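Local coordinates for protein tryptophan--tRNA ligase (Mycoplasma pneumoniae, PDB 2YY5) that probably catalyses the ATP-dependent attachment of tryptophan to its cognate tRNA, as a homodimeric class I aminoacyl-tRNA synthetase, at residues Gly141-Tyr146 and Arg180-Val185; Ala230-Phe235 and Asp286-Leu291; Asn250-Leu255 and Ala277-Lys282. The protein carries 1 engineered substitution. One frame throughout, in Å; residues are numbered along the deposited sequence.

Interaction 1: Gly141-Tyr146 and Arg180-Val185; sequences GDILLY and RLPQFV
Ile143 and Leu144, of helix 131-144, pack against Pro182, which leads into strand 183-185. The contact belongs to the Rossmann-like catalytic domain of a class I synthetase. Strand 183-185 runs parallel to strand 150-152, and helix 158-175 connects the two, which makes a beta-alpha-beta crossover. Helix 131-144 packs beside this unit.

The contact between the segments is apolar. No hydrogen bond crosses it. The CB of Ile143 points toward the proline. Its CG2 methyl lies anti to the backbone N, while CG1 stays beside that N (chi1 -57°). This sets CG2 against the proline ring, 3.5 Å from Pro182 CB. The two side chains cross at about a right angle. Leu144 also crosses the proline at about a right angle, but it touches a different ring atom. Its CB is not aimed at the partner, and only the methyl CD1 reaches across. The proline thus receives one branched side chain on CB and CG and the other on CD. Val151 of strand 150-152 touches both Ile143 and Pro182, and Thr164 of helix 158-175 also packs on Ile143.

Polar bonds hold the flanks. Arg180 turns its NE to a salt bridge with Asp149. The backbone of Gln183 bonds to Asp149 and Val151. On the helix, Asp142 points to the active site. Its OD2 bonds the bound tryptophanyl-adenylate analogue and His46, and its OD1 bonds His89. The nearest atoms of the Ile143 side chain and the ligand are about 4 Å apart, so the proline backs a residue next to the pocket. Within the contact, Leu144 CD1 sits 3.9 Å from Pro182 CD.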
loop_
_atom_site.group_PDB
_atom_site.type_symbol
_atom_site.label_atom_id
_atom_site.label_comp_id
_atom_site.label_asym_id
_atom_site.label_seq_id
_atom_site.Cartn_x
_atom_site.Cartn_y
_atom_site.Cartn_z
ATOM N N GLY B 141 -8.739 -4.337 4.281
ATOM C CA GLY B 141 -7.974 -5.513 3.917
ATOM C C GLY B 141 -7.655 -6.389 5.111
ATOM O O GLY B 141 -7.739 -7.616 5.021
ATOM N N ASP B 142 -7.290 -5.771 6.231
ATOM C CA ASP B 142 -6.972 -6.536 7.435
ATOM C C ASP B 142 -8.174 -7.395 7.802
ATOM O O ASP B 142 -8.022 -8.534 8.229
ATOM C CB ASP B 142 -6.645 -5.615 8.620
ATOM C CG ASP B 142 -5.459 -4.686 8.354
ATOM O OD1 ASP B 142 -4.437 -5.124 7.769
ATOM O OD2 ASP B 142 -5.554 -3.508 8.759
ATOM N N ILE B 143 -9.368 -6.840 7.623
ATOM C CA ILE B 143 -10.600 -7.551 7.932
ATOM C C ILE B 143 -10.816 -8.704 6.958
ATOM O O ILE B 143 -10.829 -9.869 7.349
ATOM C CB ILE B 143 -11.828 -6.627 7.835
ATOM C CG1 ILE B 143 -11.665 -5.423 8.767
ATOM C CG2 ILE B 143 -13.081 -7.400 8.191
ATOM C CD1 ILE B 143 -12.680 -4.327 8.501
ATOM N N LEU B 144 -10.970 -8.358 5.683
ATOM C CA LEU B 144 -11.225 -9.333 4.632
ATOM C C LEU B 144 -10.220 -10.467 4.450
ATOM O O LEU B 144 -10.539 -11.486 3.837
ATOM C CB LEU B 144 -11.435 -8.599 3.306
ATOM C CG LEU B 144 -12.836 -8.031 3.030
ATOM C CD1 LEU B 144 -13.791 -8.393 4.152
ATOM C CD2 LEU B 144 -12.757 -6.536 2.861
ATOM N N LEU B 145 -9.010 -10.302 4.973
ATOM C CA LEU B 145 -7.996 -11.345 4.848
ATOM C C LEU B 145 -8.391 -12.586 5.645
ATOM O O LEU B 145 -8.015 -13.706 5.303
ATOM C CB LEU B 145 -6.649 -10.845 5.369
ATOM C CG LEU B 145 -5.502 -10.648 4.381
ATOM C CD1 LEU B 145 -4.268 -10.157 5.147
ATOM C CD2 LEU B 145 -5.219 -11.956 3.648
ATOM N N TYR B 146 -9.146 -12.376 6.717
ATOM C CA TYR B 146 -9.569 -13.472 7.574
ATOM C C TYR B 146 -11.053 -13.812 7.431
ATOM O O TYR B 146 -11.556 -14.700 8.125
ATOM C CB TYR B 146 -9.217 -13.138 9.029
ATOM C CG TYR B 146 -7.745 -12.870 9.203
ATOM C CD1 TYR B 146 -6.835 -13.922 9.337
ATOM C CD2 TYR B 146 -7.241 -11.572 9.100
ATOM C CE1 TYR B 146 -5.455 -13.689 9.348
ATOM C CE2 TYR B 146 -5.864 -11.326 9.109
ATOM C CZ TYR B 146 -4.976 -12.388 9.228
ATOM O OH TYR B 146 -3.621 -12.156 9.186
ATOM N N ARG B 180 -17.777 -12.724 2.340
ATOM C CA ARG B 180 -18.676 -12.685 3.472
ATOM C C ARG B 180 -18.519 -11.269 4.015
ATOM O O ARG B 180 -17.409 -10.838 4.318
ATOM C CB ARG B 180 -18.243 -13.721 4.506
ATOM C CG ARG B 180 -18.660 -13.412 5.924
ATOM C CD ARG B 180 -17.954 -14.323 6.929
ATOM N NE ARG B 180 -18.643 -15.594 7.123
ATOM C CZ ARG B 180 -18.484 -16.675 6.367
ATOM N NH1 ARG B 180 -19.174 -17.771 6.642
ATOM N NH2 ARG B 180 -17.628 -16.676 5.353
ATOM N N LEU B 181 -19.618 -10.535 4.113
ATOM C CA LEU B 181 -19.553 -9.180 4.622
ATOM C C LEU B 181 -19.321 -9.176 6.130
ATOM O O LEU B 181 -20.091 -9.748 6.895
ATOM C CB LEU B 181 -20.840 -8.436 4.280
ATOM C CG LEU B 181 -21.169 -8.410 2.784
ATOM C CD1 LEU B 181 -22.448 -7.616 2.582
ATOM C CD2 LEU B 181 -20.010 -7.805 1.983
ATOM N N PRO B 182 -18.241 -8.532 6.580
ATOM C CA PRO B 182 -17.967 -8.494 8.018
ATOM C C PRO B 182 -19.002 -7.647 8.744
ATOM O O PRO B 182 -19.418 -6.609 8.243
ATOM C CB PRO B 182 -16.577 -7.880 8.082
ATOM C CG PRO B 182 -16.603 -6.911 6.930
ATOM C CD PRO B 182 -17.251 -7.739 5.828
ATOM N N GLN B 183 -19.415 -8.089 9.923
ATOM C CA GLN B 183 -20.384 -7.339 10.707
ATOM C C GLN B 183 -19.753 -6.505 11.825
ATOM O O GLN B 183 -18.952 -7.011 12.609
ATOM C CB GLN B 183 -21.416 -8.279 11.325
ATOM C CG GLN B 183 -22.270 -7.588 12.371
ATOM C CD GLN B 183 -23.408 -8.451 12.869
ATOM O OE1 GLN B 183 -23.197 -9.577 13.334
ATOM N NE2 GLN B 183 -24.628 -7.923 12.785
ATOM N N PHE B 184 -20.130 -5.231 11.899
ATOM C CA PHE B 184 -19.626 -4.339 12.938
ATOM C C PHE B 184 -20.255 -4.731 14.282
ATOM O O PHE B 184 -21.477 -4.899 14.378
ATOM C CB PHE B 184 -19.992 -2.892 12.604
ATOM C CG PHE B 184 -19.819 -1.934 13.757
ATOM C CD1 PHE B 184 -18.577 -1.367 14.037
ATOM C CD2 PHE B 184 -20.897 -1.610 14.577
ATOM C CE1 PHE B 184 -18.407 -0.492 15.118
ATOM C CE2 PHE B 184 -20.738 -0.738 15.658
ATOM C CZ PHE B 184 -19.487 -0.178 15.928
ATOM N N VAL B 185 -19.423 -4.887 15.308
ATOM C CA VAL B 185 -19.908 -5.243 16.641
ATOM C C VAL B 185 -19.213 -4.438 17.739
ATOM O O VAL B 185 -17.987 -4.454 17.870
ATOM C CB VAL B 185 -19.727 -6.750 16.920
ATOM C CG1 VAL B 185 -19.961 -7.044 18.391
ATOM C CG2 VAL B 185 -20.718 -7.542 16.088
#

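Interaction 2: Ala230-Phe235 and Asp286-Leu291; sequences ATTDSF and DLKNAL
Lys288 gives its ammonium group to the backbone carbonyl of Ala230 instead of an acidic side chain. Lys288 NZ lies 2.8 Å from Ala230 O. The C=O...N angle is 137°, and the nitrogen sits slightly out of the carbonyl plane. NZ also bonds the carbonyl of Arg228, at the end of helix 220-228. Two main-chain oxygens therefore grip one ammonium. The negative end of the helix dipole at Arg228 would be expected to favour the charged ammonium.

The lysine reaches this place by its shape. CG is anti to the carbonyl carbon and beside the backbone N (chi1 -74°), and the chain is extended from there to NZ. Its last carbon is also in van der Waals contact with the loop. Lys288 CE is 3.8 Å from Ala230 CB and 4.0 Å from Thr232 CG2. The threonine methyl lies beside its own backbone N, and its CB faces the helix.

Further along the loop, Asp233 makes an Asx turn. Its OD1 accepts from Phe235 N at 3.0 Å, with an N-H...O angle of 161°. The donor comes from the anti side of the carboxylate. Tyr284, at the start of helix 284-308, bonds the same oxygen, so loop and helix are tied a second time.

The loop 230-235 follows helix 220-228 and meets helix 284-308 at Lys288. Ile227 of helix 220-228 packs on Lys288 and Leu291. From helix 246-259, Met251 packs on Ala230 and Thr232, and Val248 on Asp233.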
loop_
_atom_site.group_PDB
_atom_site.type_symbol
_atom_site.label_atom_id
_atom_site.label_comp_id
_atom_site.label_asym_id
_atom_site.label_seq_id
_atom_site.Cartn_x
_atom_site.Cartn_y
_atom_site.Cartn_z
ATOM N N ALA B 230 -12.520 14.739 37.823
ATOM C CA ALA B 230 -13.434 14.486 36.708
ATOM C C ALA B 230 -14.563 15.503 36.718
ATOM O O ALA B 230 -15.237 15.682 37.734
ATOM C CB ALA B 230 -14.004 13.067 36.801
ATOM N N THR B 231 -14.769 16.172 35.587
ATOM C CA THR B 231 -15.824 17.171 35.491
ATOM C C THR B 231 -17.202 16.508 35.574
ATOM O O THR B 231 -17.472 15.517 34.893
ATOM C CB THR B 231 -15.713 17.988 34.171
ATOM O OG1 THR B 231 -15.959 17.140 33.052
ATOM C CG2 THR B 231 -14.323 18.592 34.033
ATOM N N THR B 232 -18.062 17.048 36.434
ATOM C CA THR B 232 -19.410 16.517 36.612
ATOM C C THR B 232 -20.431 17.553 36.138
ATOM O O THR B 232 -20.478 17.895 34.958
ATOM C CB THR B 232 -19.677 16.157 38.103
ATOM O OG1 THR B 232 -19.447 17.309 38.924
ATOM C CG2 THR B 232 -18.752 15.039 38.564
ATOM N N ASP B 233 -21.239 18.058 37.061
ATOM C CA ASP B 233 -22.252 19.058 36.743
ATOM C C ASP B 233 -22.807 19.593 38.052
ATOM O O ASP B 233 -22.408 19.132 39.122
ATOM C CB ASP B 233 -23.374 18.430 35.904
ATOM C CG ASP B 233 -23.993 17.213 36.569
ATOM O OD1 ASP B 233 -24.552 17.357 37.676
ATOM O OD2 ASP B 233 -23.921 16.111 35.987
ATOM N N SER B 234 -23.720 20.557 37.979
ATOM C CA SER B 234 -24.294 21.119 39.197
ATOM C C SER B 234 -25.764 20.758 39.398
ATOM O O SER B 234 -26.557 21.571 39.889
ATOM C CB SER B 234 -24.103 22.648 39.234
ATOM O OG SER B 234 -24.564 23.272 38.049
ATOM N N PHE B 235 -26.114 19.527 39.025
ATOM C CA PHE B 235 -27.479 19.017 39.167
ATOM C C PHE B 235 -27.560 18.045 40.343
ATOM O O PHE B 235 -28.645 17.648 40.756
ATOM C CB PHE B 235 -27.920 18.272 37.900
ATOM C CG PHE B 235 -28.037 19.143 36.686
ATOM C CD1 PHE B 235 -28.901 20.237 36.676
ATOM C CD2 PHE B 235 -27.300 18.857 35.537
ATOM C CE1 PHE B 235 -29.031 21.039 35.538
ATOM C CE2 PHE B 235 -27.421 19.649 34.395
ATOM C CZ PHE B 235 -28.290 20.743 34.394
ATOM N N ASP B 286 -18.751 10.493 46.256
ATOM C CA ASP B 286 -18.876 9.080 46.613
ATOM C C ASP B 286 -18.737 8.206 45.373
ATOM O O ASP B 286 -18.288 7.061 45.449
ATOM C CB ASP B 286 -20.229 8.823 47.275
ATOM C CG ASP B 286 -20.329 9.442 48.654
ATOM O OD1 ASP B 286 -21.395 10.005 48.979
ATOM O OD2 ASP B 286 -19.348 9.356 49.420
ATOM N N LEU B 287 -19.137 8.760 44.232
ATOM C CA LEU B 287 -19.055 8.067 42.955
ATOM C C LEU B 287 -17.600 8.016 42.501
ATOM O O LEU B 287 -17.115 6.971 42.064
ATOM C CB LEU B 287 -19.914 8.792 41.904
ATOM C CG LEU B 287 -19.883 8.329 40.442
ATOM C CD1 LEU B 287 -20.277 6.861 40.331
ATOM C CD2 LEU B 287 -20.829 9.191 39.625
ATOM N N LYS B 288 -16.904 9.147 42.609
ATOM C CA LYS B 288 -15.500 9.211 42.210
ATOM C C LYS B 288 -14.665 8.262 43.050
ATOM O O LYS B 288 -13.743 7.616 42.548
ATOM C CB LYS B 288 -14.967 10.634 42.348
ATOM C CG LYS B 288 -15.465 11.572 41.268
ATOM C CD LYS B 288 -14.914 12.982 41.436
ATOM C CE LYS B 288 -15.361 13.874 40.281
ATOM N NZ LYS B 288 -14.927 15.281 40.454
ATOM N N ASN B 289 -15.003 8.185 44.333
ATOM C CA ASN B 289 -14.315 7.307 45.270
ATOM C C ASN B 289 -14.414 5.848 44.848
ATOM O O ASN B 289 -13.409 5.142 44.810
ATOM C CB ASN B 289 -14.909 7.453 46.670
ATOM C CG ASN B 289 -14.107 8.388 47.545
ATOM O OD1 ASN B 289 -14.247 9.608 47.473
ATOM N ND2 ASN B 289 -13.241 7.815 48.373
ATOM N N ALA B 290 -15.633 5.404 44.544
ATOM C CA ALA B 290 -15.873 4.027 44.132
ATOM C C ALA B 290 -15.259 3.744 42.761
ATOM O O ALA B 290 -14.781 2.635 42.495
ATOM C CB ALA B 290 -17.368 3.746 44.113
ATOM N N LEU B 291 -15.277 4.753 41.893
ATOM C CA LEU B 291 -14.711 4.617 40.559
ATOM C C LEU B 291 -13.199 4.500 40.670
ATOM O O LEU B 291 -12.577 3.712 39.958
ATOM C CB LEU B 291 -15.068 5.830 39.699
ATOM C CG LEU B 291 -14.500 5.832 38.277
ATOM C CD1 LEU B 291 -14.989 4.592 37.530
ATOM C CD2 LEU B 291 -14.920 7.112 37.551
#

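Interaction 3: Asn250-Leu255 and Ala277-Lys282; sequences NMLTIL and AYFSTK
Leu255 and Leu252 of helix 246-259 meet the ring of Phe279, in the segment that carries the end of helix 275-278. The contact is made by methyl groups and ring carbons alone. Leu255 CD1 lies 3.8 Å from Phe279 CE2 and is almost as near to CZ. Leu252 adds its CD1, more loosely, at 4.3 Å from Phe279 CD2. Both methyls approach the ring obliquely. Leu255 and Phe279 extend toward each other from opposite directions. The two leucines stand three residues apart, so they lie close together on the helix and present a pair of methyls to one ring.

The torsions explain the reach. In Leu255, CG is anti to the backbone N (chi1 -150°), and CB points at the other segment. In Phe279, CG is anti to the carbonyl carbon (chi1 -72°), which carries the ring toward the leucines. The CB of Leu252 is not aimed at the ring, but CD1 leans to it.

A second layer packs on the aromatic. Tyr278 CD2 stands 3.6 Å above the plane of the Phe279 ring, over its centre. In return, Phe279 CD2 lies in plane at the edge of the Tyr278 ring. Lys282 CE lies over one face of that tyrosine, toward the rim. The backbone turns here too, with Lys282 N bonded to Phe279 O at 3.1 Å.

Farther out, Ile238 packs on Phe279, and Phe240 and Leu287 pack on Leu252. Asp274 accepts from Ala277 N at the start of the short helix. The arrangement is side-chain packing within the helical C-terminal region of a tryptophanyl-tRNA synthetase, which in relatives forms the domain that recognises the anticodon.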
loop_
_atom_site.group_PDB
_atom_site.type_symbol
_atom_site.label_atom_id
_atom_site.label_comp_id
_atom_site.label_asym_id
_atom_site.label_seq_id
_atom_site.Cartn_x
_atom_site.Cartn_y
_atom_site.Cartn_z
ATOM N N ASN B 250 -20.887 9.026 32.334
ATOM C CA ASN B 250 -19.677 8.335 31.899
ATOM C C ASN B 250 -19.006 7.590 33.048
ATOM O O ASN B 250 -18.698 6.406 32.927
ATOM C CB ASN B 250 -18.688 9.334 31.306
ATOM C CG ASN B 250 -17.498 8.662 30.659
ATOM O OD1 ASN B 250 -16.360 9.098 30.824
ATOM N ND2 ASN B 250 -17.754 7.601 29.905
ATOM N N MET B 251 -18.768 8.280 34.161
ATOM C CA MET B 251 -18.135 7.639 35.310
ATOM C C MET B 251 -18.995 6.474 35.786
ATOM O O MET B 251 -18.498 5.459 36.256
ATOM C CB MET B 251 -17.953 8.638 36.457
ATOM C CG MET B 251 -16.910 9.711 36.198
ATOM S SD MET B 251 -16.522 10.668 37.681
ATOM C CE MET B 251 -17.882 11.822 37.695
ATOM N N LEU B 252 -20.299 6.629 35.644
ATOM C CA LEU B 252 -21.234 5.609 36.079
ATOM C C LEU B 252 -21.173 4.341 35.224
ATOM O O LEU B 252 -21.159 3.233 35.763
ATOM C CB LEU B 252 -22.648 6.193 36.084
ATOM C CG LEU B 252 -23.712 5.579 36.995
ATOM C CD1 LEU B 252 -23.199 5.443 38.429
ATOM C CD2 LEU B 252 -24.950 6.468 36.938
ATOM N N THR B 253 -21.124 4.483 33.900
ATOM C CA THR B 253 -21.066 3.291 33.063
ATOM C C THR B 253 -19.680 2.623 33.130
ATOM O O THR B 253 -19.568 1.411 32.928
ATOM C CB THR B 253 -21.505 3.577 31.562
ATOM O OG1 THR B 253 -20.444 3.240 30.663
ATOM C CG2 THR B 253 -21.900 5.027 31.360
ATOM N N ILE B 254 -18.638 3.400 33.439
ATOM C CA ILE B 254 -17.282 2.851 33.561
ATOM C C ILE B 254 -17.254 1.975 34.795
ATOM O O ILE B 254 -16.726 0.858 34.770
ATOM C CB ILE B 254 -16.201 3.944 33.761
ATOM C CG1 ILE B 254 -16.028 4.764 32.480
ATOM C CG2 ILE B 254 -14.872 3.297 34.148
ATOM C CD1 ILE B 254 -15.211 6.023 32.672
ATOM N N LEU B 255 -17.820 2.511 35.877
ATOM C CA LEU B 255 -17.901 1.824 37.163
ATOM C C LEU B 255 -18.634 0.487 36.991
ATOM O O LEU B 255 -18.190 -0.540 37.505
ATOM C CB LEU B 255 -18.654 2.697 38.185
ATOM C CG LEU B 255 -18.334 2.596 39.688
ATOM C CD1 LEU B 255 -19.607 2.845 40.484
ATOM C CD2 LEU B 255 -17.779 1.232 40.046
ATOM N N ALA B 277 -29.781 3.191 42.582
ATOM C CA ALA B 277 -30.405 3.079 43.901
ATOM C C ALA B 277 -29.357 3.277 45.000
ATOM O O ALA B 277 -29.621 3.906 46.020
ATOM C CB ALA B 277 -31.082 1.717 44.055
ATOM N N TYR B 278 -28.163 2.743 44.783
ATOM C CA TYR B 278 -27.089 2.873 45.752
ATOM C C TYR B 278 -26.636 4.329 45.904
ATOM O O TYR B 278 -26.497 4.842 47.018
ATOM C CB TYR B 278 -25.889 2.019 45.327
ATOM C CG TYR B 278 -24.717 2.148 46.271
ATOM C CD1 TYR B 278 -24.647 1.382 47.433
ATOM C CD2 TYR B 278 -23.714 3.087 46.041
ATOM C CE1 TYR B 278 -23.608 1.553 48.346
ATOM C CE2 TYR B 278 -22.677 3.265 46.947
ATOM C CZ TYR B 278 -22.629 2.495 48.097
ATOM O OH TYR B 278 -21.605 2.680 49.000
ATOM N N PHE B 279 -26.390 4.992 44.782
ATOM C CA PHE B 279 -25.933 6.376 44.814
ATOM C C PHE B 279 -27.074 7.352 45.027
ATOM O O PHE B 279 -26.880 8.574 45.047
ATOM C CB PHE B 279 -25.178 6.690 43.525
ATOM C CG PHE B 279 -23.841 6.029 43.457
ATOM C CD1 PHE B 279 -22.790 6.493 44.243
ATOM C CD2 PHE B 279 -23.644 4.900 42.665
ATOM C CE1 PHE B 279 -21.562 5.842 44.248
ATOM C CE2 PHE B 279 -22.420 4.241 42.663
ATOM C CZ PHE B 279 -21.378 4.711 43.456
ATOM N N SER B 280 -28.261 6.791 45.206
ATOM C CA SER B 280 -29.468 7.567 45.427
ATOM C C SER B 280 -29.302 8.603 46.544
ATOM O O SER B 280 -29.764 9.739 46.416
ATOM C CB SER B 280 -30.619 6.622 45.768
ATOM O OG SER B 280 -31.864 7.200 45.438
ATOM N N THR B 281 -28.637 8.211 47.629
ATOM C CA THR B 281 -28.437 9.104 48.768
ATOM C C THR B 281 -26.990 9.551 48.954
ATOM O O THR B 281 -26.615 9.995 50.041
ATOM C CB THR B 281 -28.869 8.425 50.087
ATOM O OG1 THR B 281 -27.948 7.371 50.407
ATOM C CG2 THR B 281 -30.268 7.845 49.956
ATOM N N LYS B 282 -26.181 9.452 47.906
ATOM C CA LYS B 282 -24.775 9.826 48.020
ATOM C C LYS B 282 -24.336 10.952 47.090
ATOM O O LYS B 282 -25.033 11.293 46.133
ATOM C CB LYS B 282 -23.914 8.579 47.808
ATOM C CG LYS B 282 -24.292 7.462 48.767
ATOM C CD LYS B 282 -23.554 6.179 48.494
ATOM C CE LYS B 282 -23.991 5.101 49.475
ATOM N NZ LYS B 282 -23.667 5.457 50.877
#

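How the interactions relate
Interaction 1 comes first along the chain and lies in the catalytic Rossmann-like part, beside the ligand pocket. The centres of interactions 2 and 3 lie about 39 and 37 Å from that of interaction 1, on the opposite side of the chain's centre. They sit together in the helical region, with centres 8 Å apart, and interaction 3 is nested in the loop that interaction 2 closes. Met251 of helix 246-259 joins them. Its CE is 3.4 Å from Thr232 CG2, and its CG is 3.5 Å from Leu291 CD2. Leu287 also touches Phe279. Interactions 2 and 3 thus form one packed unit, separate from the tryptophan-binding part.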